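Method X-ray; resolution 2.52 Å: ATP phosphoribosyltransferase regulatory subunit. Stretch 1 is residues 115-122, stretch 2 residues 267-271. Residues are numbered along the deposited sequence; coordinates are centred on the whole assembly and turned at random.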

# COMPACT_ATOMS: atom_id res chain seq x y z
N GLU B 115 20.88 37.56 -0.74
CA GLU B 115 20.06 38.79 -0.72
C GLU B 115 18.65 38.47 -0.23
O GLU B 115 18.08 39.25 0.58
N SER B 116 18.11 37.34 -0.71
CA SER B 116 16.81 36.88 -0.27
C SER B 116 16.78 36.58 1.22
O SER B 116 15.80 36.90 1.90
N ALA B 117 17.84 35.98 1.73
CA ALA B 117 17.85 35.57 3.14
C ALA B 117 17.99 36.79 4.07
O ALA B 117 17.31 36.90 5.09
N SER B 118 18.83 37.72 3.68
CA SER B 118 19.01 38.90 4.49
C SER B 118 17.77 39.81 4.47
O SER B 118 17.65 40.70 5.30
N GLU B 119 16.85 39.58 3.55
CA GLU B 119 15.62 40.37 3.52
C GLU B 119 14.38 39.58 4.01
O GLU B 119 13.40 40.15 4.45
N PHE B 120 14.46 38.25 3.99
CA PHE B 120 13.37 37.43 4.50
C PHE B 120 13.42 37.17 6.01
O PHE B 120 12.41 36.89 6.63
N PHE B 121 14.60 37.27 6.58
CA PHE B 121 14.76 36.98 7.99
C PHE B 121 15.26 38.22 8.68
O PHE B 121 15.95 39.04 8.08
N GLU B 122 14.91 38.34 9.96
CA GLU B 122 15.18 39.57 10.67
C GLU B 122 16.63 39.65 10.88
O GLU B 122 17.28 40.67 10.64
N SER B 267 18.91 26.81 -1.97
CA SER B 267 17.60 26.63 -1.42
C SER B 267 17.46 27.58 -0.26
O SER B 267 18.42 27.79 0.50
N ILE B 268 16.26 28.11 -0.07
CA ILE B 268 15.93 28.74 1.17
C ILE B 268 14.77 28.03 1.85
O ILE B 268 13.79 27.63 1.18
N PHE B 269 14.86 27.93 3.18
CA PHE B 269 13.79 27.40 4.02
C PHE B 269 12.91 28.46 4.71
O PHE B 269 13.36 29.13 5.64
N LEU B 270 11.68 28.66 4.25
CA LEU B 270 10.74 29.43 5.06
C LEU B 270 10.07 28.39 5.94
O LEU B 270 9.76 28.63 7.09
N GLU B 271 9.82 27.23 5.31
CA GLU B 271 9.54 25.94 5.95
C GLU B 271 8.30 25.85 6.82
O GLU B 271 7.46 26.77 6.82

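The last turns of a helix rest against the end of a strand and the residues just after it in a small, almost wholly apolar contact, which buries 226 Å² counted over both sides and has no hydrogen bond across it. The touching residues lie at least 147 apart in the sequence, so this is a tertiary contact built mainly from side chains; the closest pairing of backbones, Ala 117 with Ile 268, still leaves 7.4 Å between their CA atoms.

Ile 268 is the centre of the packing and gives up the largest area, 69 Å². Its CA-to-CB bond points toward the helix, and with chi1 m and chi2 t the side chain extends so that CD1 lies 3.5 Å from CB of Ser 116 and 4.4 Å from the backbone N of Ala 117. A long, branched aliphatic chain suits this place: CD1 reaches the helix, while CG2 approaches CE1 of Phe 121 at 4.1 Å. On the helix, the small residues Ser 116 and Ala 117 leave room for CD1 of Ile 268. Ser 116, chi1 m, also points toward the strand, yet it meets Ile 268 through its carbon; its OG is hydrogen-bonded elsewhere in the structure, so a buried hydroxyl is not left without a partner. Ala 117 is set sideways and offers little bulk.

Phe 121 is the first residue to leave helical phi/psi, although its N still bonds to Ala 117 O at 3.1 Å. Its CB starts out sideways, but chi1 m and chi2 of 91° bring the end of the ring nearer to the strand. The ring presents its edge both to CG2 of Ile 268 and to the backbone O of Phe 269, which lies 3.3 Å from CZ of Phe 121. Ring hydrogens carry a slight positive charge, so an edge is a more favourable neighbour for a carbonyl oxygen than a ring face would be. The CA-to-CB bond of Phe 269 points away, as expected from the alternation along a strand after Ile 268.

Phe 120, also chi1 m, points toward the second stretch and meets Leu 270, with CD1 of Phe 120 4.2 Å from CD2 of Leu 270. Leu 270 begins sideways, and its m, t conformation brings its end closer, a simple apolar contact oblique to the ring.

The charged side chains stay out of this interface. Glu 115, Glu 119, Glu 122 and Glu 271 are all out of reach across it, as are Ser 118 and Ser 267, leaving the contact to hydrocarbon surfaces, apart from backbone atoms such as the carbonyl O of Phe 269.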

# COMPACT_ATOMS: atom_id res chain seq x y z
CB GLU B 115 19.98 39.46 -2.08
CG GLU B 115 19.08 40.68 -2.08
CD GLU B 115 18.93 41.30 -3.44
OE1 GLU B 115 19.75 41.00 -4.32
OE2 GLU B 115 17.99 42.09 -3.64
CB SER B 116 16.37 35.63 -1.04
OG SER B 116 16.19 35.97 -2.40
CB ALA B 117 18.92 34.50 3.42
CB SER B 118 20.27 39.64 4.10
OG SER B 118 20.18 40.07 2.77
CB GLU B 119 15.40 41.03 2.14
CG GLU B 119 14.48 40.29 1.18
CD GLU B 119 13.94 41.13 0.02
OE1 GLU B 119 14.77 41.72 -0.73
OE2 GLU B 119 12.68 41.19 -0.17
CB PHE B 120 13.27 36.10 3.75
CG PHE B 120 13.00 36.25 2.27
CD1 PHE B 120 13.14 35.16 1.42
CD2 PHE B 120 12.63 37.49 1.72
CE1 PHE B 120 12.92 35.30 0.03
CE2 PHE B 120 12.40 37.64 0.36
CZ PHE B 120 12.54 36.54 -0.50
CB PHE B 121 15.71 35.81 8.18
CG PHE B 121 15.22 34.56 7.53
CD1 PHE B 121 15.58 34.27 6.22
CD2 PHE B 121 14.36 33.69 8.22
CE1 PHE B 121 15.11 33.11 5.58
CE2 PHE B 121 13.85 32.51 7.58
CZ PHE B 121 14.25 32.23 6.26
CB GLU B 122 14.46 39.62 12.02
CG GLU B 122 13.37 40.69 12.10
CD GLU B 122 12.02 40.20 11.58
OE1 GLU B 122 11.75 40.34 10.35
OE2 GLU B 122 11.21 39.67 12.40
CB SER B 267 17.50 25.21 -0.84
OG SER B 267 16.73 24.37 -1.67
CB ILE B 268 15.55 30.17 0.95
CG1 ILE B 268 16.75 31.00 0.55
CG2 ILE B 268 14.88 30.75 2.22
CD1 ILE B 268 16.36 32.23 -0.15
CB PHE B 269 14.39 26.43 5.04
CG PHE B 269 15.54 25.59 4.49
CD1 PHE B 269 15.31 24.60 3.54
CD2 PHE B 269 16.86 25.80 4.95
CE1 PHE B 269 16.38 23.80 3.02
CE2 PHE B 269 17.94 25.03 4.46
CZ PHE B 269 17.69 24.01 3.46
CB LEU B 270 9.67 30.10 4.20
CG LEU B 270 9.91 30.91 2.94
CD1 LEU B 270 8.54 31.36 2.54
CD2 LEU B 270 10.84 32.14 3.13
CB GLU B 271 10.79 25.43 6.70
CG GLU B 271 11.86 24.92 5.76
CD GLU B 271 12.59 23.71 6.29
OE1 GLU B 271 12.98 22.83 5.47
OE2 GLU B 271 12.79 23.63 7.53